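PDB 4PSR: alpha-fucosidase GH29 from Fusarium graminearum, which probably hydrolyses alpha-L-fucosides, such as alpha-1,6-linked fucose on the core N-acetylglucosamine of glycoproteins, and here holds L-fucose in the open form of the enzyme. Local coordinates for residues I222-F227 against V284-R289; D26-V31 against R297-T302; P21-D26 against D163-I168. All coordinates share one frame; numbering follows the deposited sequence. Where two conformers were deposited one is given.

Interaction 1 of 3, residues I222-F227 against V284-R289; sequences IIWNDF and VDDWER. With FUL (beta-L-fucopyranose), chain M.
Trp224 turns the pyrrole side of its indole to the carboxylate of Asp286, with NE1 3.2 Å from OD1 of that aspartate. The short distance is not a hydrogen bond, because the N-H is misaligned with OD1; it is given instead to Asp303 OD1. The two side chains cross at about a right angle, their ring and carboxylate planes 68° apart, so Asp286 OD1 meets the indole obliquely and also lies 3.5 Å from Trp224 CE2. Asp286 gets there because its CG stands anti to the backbone N (chi1 -177°), which extends the carboxylate toward Trp224.

A water links the two strands. It donates one hydrogen to Asn225 O at 2.8 Å and the other to Asp286 OD1 at 3.0 Å, while its oxygen rests over one face of the Trp224 ring, toward the rim. Asp286 OD2 is bonded to Gln301.

Beyond the indole lies the sugar. The fucose methyl, C6, is 4.1 Å from Trp224 CZ2, a nonpolar approach, whereas the anomeric hydroxyl O1 donates to Asp226 OD1 at 2.7 Å. That same OD1 accepts the Phe227 N-H on its anti side, 35° out of the carboxylate plane, and pairs with Lys272; OD2 is bonded to His171. Asp226 is thereby held in rotation beside the anomeric carbon. Strands 222-225 and 284-287 are next-but-one neighbours, and Trp224 and Asp286 meet over strand 268-272 on the inner side of a TIM barrel, whose C-terminal strand ends form the fucose site of this GH29 enzyme.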
loop_
_atom_site.group_PDB
_atom_site.type_symbol
_atom_site.label_atom_id
_atom_site.label_comp_id
_atom_site.label_asym_id
_atom_site.label_seq_id
_atom_site.Cartn_x
_atom_site.Cartn_y
_atom_site.Cartn_z
ATOM N N ILE A 222 -4.706 -11.208 -4.131
ATOM C CA ILE A 222 -3.455 -10.627 -3.666
ATOM C C ILE A 222 -2.988 -11.389 -2.452
ATOM O O ILE A 222 -3.772 -11.636 -1.527
ATOM C CB ILE A 222 -3.609 -9.140 -3.229
ATOM C CG1 ILE A 222 -4.170 -8.246 -4.359
ATOM C CG2 ILE A 222 -2.257 -8.588 -2.717
ATOM C CD1 ILE A 222 -4.844 -6.956 -3.845
ATOM N N ILE A 223 -1.728 -11.827 -2.453
ATOM C CA ILE A 223 -1.093 -12.335 -1.228
ATOM C C ILE A 223 -0.051 -11.314 -0.776
ATOM O O ILE A 223 0.967 -11.084 -1.477
ATOM C CB ILE A 223 -0.452 -13.730 -1.404
ATOM C CG1 ILE A 223 -1.540 -14.745 -1.778
ATOM C CG2 ILE A 223 0.265 -14.148 -0.120
ATOM C CD1 ILE A 223 -0.992 -16.158 -2.038
ATOM N N TRP A 224 -0.304 -10.703 0.373
ATOM C CA TRP A 224 0.556 -9.685 0.962
ATOM C C TRP A 224 1.492 -10.399 1.921
ATOM O O TRP A 224 1.051 -11.234 2.717
ATOM C CB TRP A 224 -0.366 -8.701 1.671
ATOM C CG TRP A 224 0.193 -7.516 2.404
ATOM C CD1 TRP A 224 0.037 -6.202 2.038
ATOM C CD2 TRP A 224 0.868 -7.490 3.665
ATOM N NE1 TRP A 224 0.568 -5.374 2.986
ATOM C CE2 TRP A 224 1.098 -6.128 3.994
ATOM C CE3 TRP A 224 1.324 -8.482 4.549
ATOM C CZ2 TRP A 224 1.771 -5.731 5.155
ATOM C CZ3 TRP A 224 2.005 -8.082 5.712
ATOM C CH2 TRP A 224 2.217 -6.716 5.996
ATOM N N ASN A 225 2.797 -10.088 1.828
ATOM C CA ASN A 225 3.831 -10.690 2.680
ATOM C C ASN A 225 4.540 -9.668 3.523
ATOM O O ASN A 225 4.869 -8.578 3.032
ATOM C CB ASN A 225 4.904 -11.416 1.860
ATOM C CG ASN A 225 4.374 -12.622 1.159
ATOM O OD1 ASN A 225 4.435 -13.746 1.715
ATOM N ND2 ASN A 225 3.894 -12.444 -0.073
ATOM N N ASP A 226 4.856 -10.023 4.761
ATOM C CA ASP A 226 5.675 -9.190 5.621
ATOM C C ASP A 226 7.164 -9.548 5.468
ATOM O O ASP A 226 7.512 -10.426 4.709
ATOM C CB ASP A 226 5.217 -9.318 7.088
ATOM C CG ASP A 226 5.406 -8.047 7.883
ATOM O OD1 ASP A 226 6.169 -7.154 7.405
ATOM O OD2 ASP A 226 4.823 -7.927 8.963
ATOM N N PHE A 227 7.983 -8.825 6.220
ATOM C CA PHE A 227 9.449 -8.884 6.136
ATOM C C PHE A 227 10.008 -10.211 6.636
ATOM O O PHE A 227 9.265 -11.093 7.074
ATOM C CB PHE A 227 10.069 -7.716 6.920
ATOM C CG PHE A 227 10.140 -7.929 8.401
ATOM C CD1 PHE A 227 11.340 -8.226 9.013
ATOM C CD2 PHE A 227 9.014 -7.839 9.204
ATOM C CE1 PHE A 227 11.424 -8.435 10.392
ATOM C CE2 PHE A 227 9.099 -8.043 10.583
ATOM C CZ PHE A 227 10.316 -8.342 11.175
ATOM N N VAL A 284 5.041 -6.776 -6.066
ATOM C CA VAL A 284 4.832 -5.354 -5.850
ATOM C C VAL A 284 5.466 -4.913 -4.543
ATOM O O VAL A 284 5.217 -5.511 -3.492
ATOM C CB VAL A 284 3.309 -5.028 -5.865
ATOM C CG1 VAL A 284 3.071 -3.553 -5.574
ATOM C CG2 VAL A 284 2.727 -5.409 -7.205
ATOM N N ASP A 285 6.291 -3.872 -4.595
ATOM C CA ASP A 285 6.926 -3.314 -3.397
ATOM C C ASP A 285 5.895 -2.639 -2.511
ATOM O O ASP A 285 5.082 -1.823 -2.992
ATOM C CB ASP A 285 7.971 -2.229 -3.763
ATOM C CG ASP A 285 9.235 -2.766 -4.403
ATOM O OD1 ASP A 285 9.266 -3.906 -4.888
ATOM O OD2 ASP A 285 10.182 -1.945 -4.470
ATOM N N ASP A 286 5.933 -2.945 -1.214
ATOM C CA ASP A 286 5.016 -2.378 -0.223
ATOM C C ASP A 286 5.825 -1.479 0.698
ATOM O O ASP A 286 6.643 -1.932 1.515
ATOM C CB ASP A 286 4.346 -3.521 0.539
ATOM C CG ASP A 286 3.342 -3.054 1.528
ATOM O OD1 ASP A 286 3.254 -3.689 2.622
ATOM O OD2 ASP A 286 2.609 -2.090 1.240
ATOM N N TRP A 287 5.671 -0.181 0.518
ATOM C CA TRP A 287 6.442 0.795 1.265
ATOM C C TRP A 287 5.983 0.949 2.680
ATOM O O TRP A 287 4.799 0.748 2.992
ATOM C CB TRP A 287 6.328 2.152 0.577
ATOM C CG TRP A 287 7.228 2.275 -0.603
ATOM C CD1 TRP A 287 7.137 1.596 -1.770
ATOM C CD2 TRP A 287 8.376 3.118 -0.720
ATOM N NE1 TRP A 287 8.150 1.962 -2.621
ATOM C CE2 TRP A 287 8.930 2.893 -1.991
ATOM C CE3 TRP A 287 8.991 4.044 0.130
ATOM C CZ2 TRP A 287 10.071 3.567 -2.444
ATOM C CZ3 TRP A 287 10.136 4.693 -0.316
ATOM C CH2 TRP A 287 10.650 4.464 -1.588
ATOM N N GLU A 288 6.921 1.377 3.529
ATOM C CA GLU A 288 6.639 1.683 4.927
ATOM C C GLU A 288 5.546 2.736 5.042
ATOM O O GLU A 288 5.352 3.540 4.149
ATOM C CB GLU A 288 7.918 2.193 5.610
ATOM C CG GLU A 288 8.447 3.502 5.057
ATOM C CD GLU A 288 9.928 3.703 5.349
ATOM O OE1 GLU A 288 10.385 3.298 6.440
ATOM O OE2 GLU A 288 10.634 4.254 4.475
ATOM N N ARG A 289 4.871 2.761 6.187
ATOM C CA ARG A 289 3.755 3.682 6.399
ATOM C C ARG A 289 4.105 5.141 6.065
ATOM O O ARG A 289 5.160 5.655 6.435
ATOM C CB ARG A 289 3.270 3.547 7.836
ATOM C CG ARG A 289 1.913 4.145 8.090
ATOM C CD ARG A 289 1.547 3.871 9.511
ATOM N NE ARG A 289 0.279 4.481 9.853
ATOM C CZ ARG A 289 -0.293 4.329 11.038
ATOM N NH1 ARG A 289 0.316 3.580 11.953
ATOM N NH2 ARG A 289 -1.461 4.905 11.285
HETATM C C1 FUL M . 5.073 -4.896 10.230
HETATM C C2 FUL M . 4.620 -5.865 11.303
HETATM O O2 FUL M . 5.687 -6.233 12.191
HETATM C C3 FUL M . 3.520 -5.164 12.056
HETATM O O3 FUL M . 3.103 -5.984 13.125
HETATM C C4 FUL M . 2.399 -4.907 11.081
HETATM O O4 FUL M . 1.868 -6.150 10.633
HETATM C C5 FUL M . 2.927 -4.084 9.913
HETATM C C6 FUL M . 1.884 -3.844 8.842
HETATM O O5 FUL M . 4.051 -4.692 9.283
HETATM O O1 FUL M . 6.161 -5.466 9.548
HETATM O O HOH W 1 3.673 -6.484 1.598
#

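Interaction 2 of 3, residues D26-V31 against R297-T302; sequences DAKFGV and RPYWQT
The N-terminal end of a TIM barrel, remote from the sugar site, is where this contact lies. Helix 22-27 ends there and the chain enters the first strand, 29-33, two places from the start of the seventh, 300-305, with the eighth, 337-343, between them. Lys28 is the residue at the switch from helix to strand and takes a positive phi of 71°. Its CB points away from segment 297-302, but the chain is bent at chi2 (-48°) and then extended, which swings the amino end back to Tyr299.

Lys28 NZ donates to Tyr299 OH at 3.1 Å. The ammonium comes to the edge of the phenol ring, near its plane, and stands 4.0 Å from both CE1 and CZ of Tyr299, so the tyrosine is used through its oxygen and not through its pi face. The two side chains meet at about a right angle, and the lysine methylenes join in, with Lys28 CD 3.6 Å from Tyr299 OH. Tyr299 reaches inward from the loop just before its strand, following a cis peptide bond between Arg297 and Pro298.

Neither polar end relies on the other alone. Lys28 NZ is also bonded to the carbonyl oxygens of Arg25 and Thr376, and Tyr299 OH is bonded to OD1 of Asn338 on the eighth strand. Both residues are buried, so the positive charge is met by three neutral oxygens from separate parts of the chain. Accepting from an ammonium group would be expected to polarise the phenol and strengthen its hydroxyl as a donor, so the two buried polar ends may reinforce each other where helix end, loop and strand meet.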
loop_
_atom_site.group_PDB
_atom_site.type_symbol
_atom_site.label_atom_id
_atom_site.label_comp_id
_atom_site.label_asym_id
_atom_site.label_seq_id
_atom_site.Cartn_x
_atom_site.Cartn_y
_atom_site.Cartn_z
ATOM N N ASP A 26 -6.009 0.003 -11.167
ATOM C CA ASP A 26 -7.267 0.729 -11.172
ATOM C C ASP A 26 -7.876 0.844 -9.783
ATOM O O ASP A 26 -8.710 1.721 -9.542
ATOM C CB ASP A 26 -8.285 -0.005 -12.051
ATOM C CG ASP A 26 -7.981 0.064 -13.544
ATOM O OD1 ASP A 26 -7.161 0.904 -13.994
ATOM O OD2 ASP A 26 -8.582 -0.768 -14.263
ATOM N N ALA A 27 -7.535 -0.087 -8.904
ATOM C CA ALA A 27 -8.258 -0.272 -7.650
ATOM C C ALA A 27 -8.063 0.828 -6.623
ATOM O O ALA A 27 -9.039 1.237 -5.996
ATOM C CB ALA A 27 -7.916 -1.616 -7.039
ATOM N N LYS A 28 -6.807 1.238 -6.436
ATOM C CA LYS A 28 -6.374 2.346 -5.581
ATOM C C LYS A 28 -6.462 2.160 -4.077
ATOM O O LYS A 28 -5.511 2.509 -3.369
ATOM C CB LYS A 28 -7.058 3.653 -5.925
ATOM C CG LYS A 28 -6.935 4.063 -7.424
ATOM C CD LYS A 28 -5.511 3.969 -7.967
ATOM C CE LYS A 28 -5.419 4.549 -9.349
ATOM N NZ LYS A 28 -4.068 4.361 -9.920
ATOM N N PHE A 29 -7.585 1.647 -3.589
ATOM C CA PHE A 29 -7.909 1.645 -2.166
ATOM C C PHE A 29 -8.413 0.272 -1.768
ATOM O O PHE A 29 -9.320 -0.279 -2.399
ATOM C CB PHE A 29 -8.992 2.708 -1.873
ATOM C CG PHE A 29 -9.424 2.738 -0.438
ATOM C CD1 PHE A 29 -8.522 2.973 0.606
ATOM C CD2 PHE A 29 -10.763 2.532 -0.119
ATOM C CE1 PHE A 29 -8.959 2.976 1.956
ATOM C CE2 PHE A 29 -11.195 2.537 1.216
ATOM C CZ PHE A 29 -10.291 2.771 2.245
ATOM N N GLY A 30 -7.770 -0.310 -0.750
ATOM C CA GLY A 30 -8.205 -1.548 -0.137
ATOM C C GLY A 30 -8.212 -1.469 1.377
ATOM O O GLY A 30 -7.700 -0.504 1.964
ATOM N N VAL A 31 -8.816 -2.461 2.019
ATOM C CA VAL A 31 -8.889 -2.529 3.466
ATOM C C VAL A 31 -8.549 -3.930 3.966
ATOM O O VAL A 31 -9.033 -4.932 3.459
ATOM C CB VAL A 31 -10.306 -2.119 3.982
ATOM C CG1 VAL A 31 -10.437 -2.364 5.479
ATOM C CG2 VAL A 31 -10.587 -0.661 3.652
ATOM N N ARG A 297 8.286 4.639 -9.622
ATOM C CA ARG A 297 7.899 3.649 -10.624
ATOM C C ARG A 297 8.881 2.484 -10.501
ATOM O O ARG A 297 10.076 2.711 -10.246
ATOM C CB ARG A 297 7.955 4.237 -12.037
ATOM C CG ARG A 297 7.058 5.474 -12.200
ATOM C CD ARG A 297 7.045 6.005 -13.618
ATOM N NE ARG A 297 6.104 7.110 -13.788
ATOM C CZ ARG A 297 4.795 6.952 -13.925
ATOM N NH1 ARG A 297 4.250 5.738 -13.930
ATOM N NH2 ARG A 297 4.024 8.019 -14.054
ATOM N N PRO A 298 8.414 1.242 -10.696
ATOM C CA PRO A 298 7.064 0.901 -11.150
ATOM C C PRO A 298 6.024 0.949 -10.041
ATOM O O PRO A 298 6.318 1.246 -8.870
ATOM C CB PRO A 298 7.231 -0.524 -11.680
ATOM C CG PRO A 298 8.310 -1.081 -10.816
ATOM C CD PRO A 298 9.262 0.047 -10.604
ATOM N N TYR A 299 4.799 0.624 -10.443
ATOM C CA TYR A 299 3.632 0.656 -9.539
ATOM C C TYR A 299 3.921 -0.055 -8.220
ATOM O O TYR A 299 4.470 -1.161 -8.201
ATOM C CB TYR A 299 2.427 -0.007 -10.235
ATOM C CG TYR A 299 1.115 0.583 -9.763
ATOM C CD1 TYR A 299 0.544 1.679 -10.409
ATOM C CD2 TYR A 299 0.479 0.091 -8.621
ATOM C CE1 TYR A 299 -0.616 2.256 -9.940
ATOM C CE2 TYR A 299 -0.704 0.671 -8.146
ATOM C CZ TYR A 299 -1.212 1.750 -8.812
ATOM O OH TYR A 299 -2.337 2.361 -8.374
ATOM N N TRP A 300 3.531 0.571 -7.117
ATOM C CA TRP A 300 3.855 0.110 -5.764
ATOM C C TRP A 300 2.606 0.234 -4.872
ATOM O O TRP A 300 1.532 0.705 -5.326
ATOM C CB TRP A 300 5.046 0.938 -5.187
ATOM C CG TRP A 300 4.777 2.397 -5.279
ATOM C CD1 TRP A 300 5.022 3.188 -6.347
ATOM C CD2 TRP A 300 4.099 3.220 -4.315
ATOM N NE1 TRP A 300 4.553 4.465 -6.109
ATOM C CE2 TRP A 300 3.962 4.501 -4.878
ATOM C CE3 TRP A 300 3.592 2.994 -3.038
ATOM C CZ2 TRP A 300 3.348 5.555 -4.201
ATOM C CZ3 TRP A 300 2.965 4.039 -2.364
ATOM C CH2 TRP A 300 2.855 5.312 -2.958
ATOM N N GLN A 301 2.699 -0.180 -3.618
ATOM C CA GLN A 301 1.631 0.108 -2.659
ATOM C C GLN A 301 2.225 0.419 -1.309
ATOM O O GLN A 301 3.451 0.294 -1.126
ATOM C CB GLN A 301 0.575 -1.012 -2.574
ATOM C CG GLN A 301 1.034 -2.301 -1.879
ATOM C CD GLN A 301 -0.130 -3.036 -1.253
ATOM O OE1 GLN A 301 -1.009 -3.555 -1.967
ATOM N NE2 GLN A 301 -0.201 -3.005 0.076
ATOM N N THR A 302 1.376 0.825 -0.378
ATOM C CA THR A 302 1.772 1.068 0.993
ATOM C C THR A 302 0.583 0.706 1.885
ATOM O O THR A 302 -0.569 0.646 1.423
ATOM C CB THR A 302 2.277 2.495 1.184
ATOM O OG1 THR A 302 2.785 2.675 2.510
ATOM C CG2 THR A 302 1.164 3.492 0.971
#

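Interaction 3 of 3, residues P21-D26 against D163-I168; sequences PEWYRD and DMKLVI
Lys165 and Trp23 supply all the surface buried here, 65 Å² from Lys165 and 59 Å² from Trp23. Lys165 opens the third barrel strand, 165-170, while Trp23 sits in the first turn of helix 22-27, which lies across the N-terminal end of the barrel. The lysine lays its whole aliphatic chain over one face of the indole, and the two side chains cross obliquely.

Each ring receives a different part of the chain. Lys165 CD is 3.8 Å from the centroid of the six-membered ring of Trp23, only 6° off the normal, a CH-pi contact. Farther along, Lys165 NZ is 3.9 Å from the centroid of the five-membered ring of Trp23, again close to the normal, giving a cation-pi interaction of nearly ideal placement. Between them Lys165 CE rides 3.7 Å above the ring plane of Trp23, and nearer the backbone Lys165 CG touches Trp23 CZ3 at 3.7 Å. A bend at chi2 (-94°), well away from a staggered value, turns the lysine so that it follows the indole; beyond it the chain is extended.

Trp23 presents its face with CG lying between the backbone N and the carbonyl carbon (chi1 71°). Its other face is met toward the rim by CB of Tyr24, and NE1 donates to the carbonyl oxygen of Glu266, which holds the ring against rotation. Ile222 and Val268, on the neighbouring fourth and fifth strands, also pack against it. Both partners are partly exposed, and the indole face would be expected to stabilise the ammonium charge at this end of the barrel without a bonded counter-ion across the contact.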
loop_
_atom_site.group_PDB
_atom_site.type_symbol
_atom_site.label_atom_id
_atom_site.label_comp_id
_atom_site.label_asym_id
_atom_site.label_seq_id
_atom_site.Cartn_x
_atom_site.Cartn_y
_atom_site.Cartn_z
ATOM N N PRO A 21 -1.120 -5.938 -12.310
ATOM C CA PRO A 21 -2.053 -5.979 -13.452
ATOM C C PRO A 21 -2.969 -4.756 -13.459
ATOM O O PRO A 21 -3.092 -4.052 -12.463
ATOM C CB PRO A 21 -2.829 -7.266 -13.222
ATOM C CG PRO A 21 -2.786 -7.488 -11.744
ATOM C CD PRO A 21 -1.431 -6.954 -11.290
ATOM N N GLU A 22 -3.607 -4.498 -14.587
ATOM C CA GLU A 22 -4.417 -3.295 -14.729
ATOM C C GLU A 22 -5.524 -3.183 -13.677
ATOM O O GLU A 22 -5.739 -2.069 -13.160
ATOM C CB GLU A 22 -4.996 -3.181 -16.144
ATOM C CG GLU A 22 -3.929 -3.105 -17.210
ATOM C CD GLU A 22 -2.987 -1.947 -17.017
ATOM O OE1 GLU A 22 -3.424 -0.784 -17.044
ATOM O OE2 GLU A 22 -1.773 -2.166 -16.876
ATOM N N TRP A 23 -6.178 -4.273 -13.301
ATOM C CA TRP A 23 -7.246 -4.158 -12.300
ATOM C C TRP A 23 -6.698 -3.630 -10.962
ATOM O O TRP A 23 -7.401 -2.898 -10.231
ATOM C CB TRP A 23 -8.012 -5.467 -12.061
ATOM C CG TRP A 23 -7.240 -6.546 -11.329
ATOM C CD1 TRP A 23 -6.646 -7.641 -11.886
ATOM C CD2 TRP A 23 -7.045 -6.666 -9.909
ATOM N NE1 TRP A 23 -6.069 -8.413 -10.911
ATOM C CE2 TRP A 23 -6.284 -7.835 -9.688
ATOM C CE3 TRP A 23 -7.405 -5.891 -8.810
ATOM C CZ2 TRP A 23 -5.894 -8.242 -8.421
ATOM C CZ3 TRP A 23 -7.009 -6.313 -7.534
ATOM C CH2 TRP A 23 -6.263 -7.469 -7.358
ATOM N N TYR A 24 -5.468 -4.010 -10.630
ATOM C CA TYR A 24 -4.858 -3.612 -9.370
ATOM C C TYR A 24 -4.443 -2.150 -9.416
ATOM O O TYR A 24 -4.627 -1.417 -8.452
ATOM C CB TYR A 24 -3.695 -4.559 -9.040
ATOM C CG TYR A 24 -2.851 -4.217 -7.817
ATOM C CD1 TYR A 24 -1.674 -3.516 -7.947
ATOM C CD2 TYR A 24 -3.239 -4.611 -6.542
ATOM C CE1 TYR A 24 -0.887 -3.232 -6.856
ATOM C CE2 TYR A 24 -2.453 -4.338 -5.439
ATOM C CZ TYR A 24 -1.283 -3.645 -5.612
ATOM O OH TYR A 24 -0.464 -3.337 -4.546
ATOM N N ARG A 25 -3.933 -1.695 -10.548
ATOM C CA ARG A 25 -3.635 -0.284 -10.729
ATOM C C ARG A 25 -4.903 0.569 -10.705
ATOM O O ARG A 25 -4.879 1.725 -10.250
ATOM C CB ARG A 25 -2.870 -0.042 -12.034
ATOM C CG ARG A 25 -1.572 -0.833 -12.173
ATOM C CD ARG A 25 -0.844 -0.531 -13.468
ATOM N NE ARG A 25 0.307 -1.430 -13.631
ATOM C CZ ARG A 25 1.556 -1.055 -13.868
ATOM N NH1 ARG A 25 1.903 0.210 -14.007
ATOM N NH2 ARG A 25 2.467 -2.011 -13.977
ATOM N N ASP A 26 -6.009 0.003 -11.167
ATOM C CA ASP A 26 -7.267 0.729 -11.172
ATOM C C ASP A 26 -7.876 0.844 -9.783
ATOM O O ASP A 26 -8.710 1.721 -9.542
ATOM C CB ASP A 26 -8.285 -0.005 -12.051
ATOM C CG ASP A 26 -7.981 0.064 -13.544
ATOM O OD1 ASP A 26 -7.161 0.904 -13.994
ATOM O OD2 ASP A 26 -8.582 -0.768 -14.263
ATOM N N ASP A 163 -18.503 -8.386 -3.850
ATOM C CA ASP A 163 -17.901 -7.960 -5.109
ATOM C C ASP A 163 -16.645 -7.096 -4.976
ATOM O O ASP A 163 -16.474 -6.102 -5.700
ATOM C CB ASP A 163 -18.950 -7.273 -5.989
ATOM C CG ASP A 163 -20.114 -8.188 -6.324
ATOM O OD1 ASP A 163 -19.880 -9.364 -6.673
ATOM O OD2 ASP A 163 -21.273 -7.727 -6.221
ATOM N N MET A 164 -15.763 -7.526 -4.075
ATOM C CA MET A 164 -14.428 -6.973 -3.925
ATOM C C MET A 164 -13.434 -8.096 -4.206
ATOM O O MET A 164 -13.725 -9.280 -4.002
ATOM C CB MET A 164 -14.214 -6.416 -2.510
ATOM C CG MET A 164 -15.089 -5.226 -2.198
ATOM S SD MET A 164 -14.947 -4.579 -0.544
ATOM C CE MET A 164 -15.703 -5.885 0.402
ATOM N N LYS A 165 -12.266 -7.711 -4.695
ATOM C CA LYS A 165 -11.129 -8.629 -4.792
ATOM C C LYS A 165 -10.647 -8.974 -3.395
ATOM O O LYS A 165 -10.783 -8.182 -2.457
ATOM C CB LYS A 165 -10.007 -7.989 -5.625
ATOM C CG LYS A 165 -10.368 -7.730 -7.089
ATOM C CD LYS A 165 -9.944 -8.867 -7.981
ATOM C CE LYS A 165 -10.194 -8.591 -9.468
ATOM N NZ LYS A 165 -9.722 -9.747 -10.269
ATOM N N LEU A 166 -10.051 -10.147 -3.257
ATOM C CA LEU A 166 -9.618 -10.659 -1.963
ATOM C C LEU A 166 -8.105 -10.504 -1.783
ATOM O O LEU A 166 -7.309 -11.045 -2.583
ATOM C CB LEU A 166 -9.982 -12.137 -1.820
ATOM C CG LEU A 166 -9.571 -12.829 -0.518
ATOM C CD1 LEU A 166 -10.282 -12.268 0.675
ATOM C CD2 LEU A 166 -9.787 -14.334 -0.608
ATOM N N VAL A 167 -7.726 -9.793 -0.718
ATOM C CA VAL A 167 -6.342 -9.772 -0.249
ATOM C C VAL A 167 -6.230 -10.622 1.011
ATOM O O VAL A 167 -7.111 -10.589 1.890
ATOM C CB VAL A 167 -5.801 -8.329 -0.003
ATOM C CG1 VAL A 167 -6.677 -7.533 0.962
ATOM C CG2 VAL A 167 -4.355 -8.353 0.484
ATOM N N ILE A 168 -5.130 -11.367 1.093
ATOM C CA ILE A 168 -4.777 -12.118 2.300
ATOM C C ILE A 168 -3.380 -11.685 2.731
ATOM O O ILE A 168 -2.452 -11.728 1.906
ATOM C CB ILE A 168 -4.801 -13.649 2.066
ATOM C CG1 ILE A 168 -6.218 -14.136 1.693
ATOM C CG2 ILE A 168 -4.253 -14.399 3.290
ATOM C CD1 ILE A 168 -7.230 -14.124 2.829
#

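The three contacts are parts of one TIM barrel, arranged along its axis. Interactions 2 and 3 share Asp26 and helix 22-27 at the N-terminal end, their centres about 9 Å apart; the centre of interaction 1 lies about 11 Å and 14 Å from those centres, and this contact is the one that reaches fucose. A chain of polar contacts runs inside the barrel: Tyr24 OH of interaction 3 is 2.6 Å from Gln301 OE1 of interaction 2, which leads on to Asp286. Interactions 1 and 3 also touch directly, Ile222 CG1 lying 3.7 Å from Trp23 CH2. Strands 284-287 and 300-305 are sheet neighbours, with Trp287 N 2.8 Å from Gln301 O.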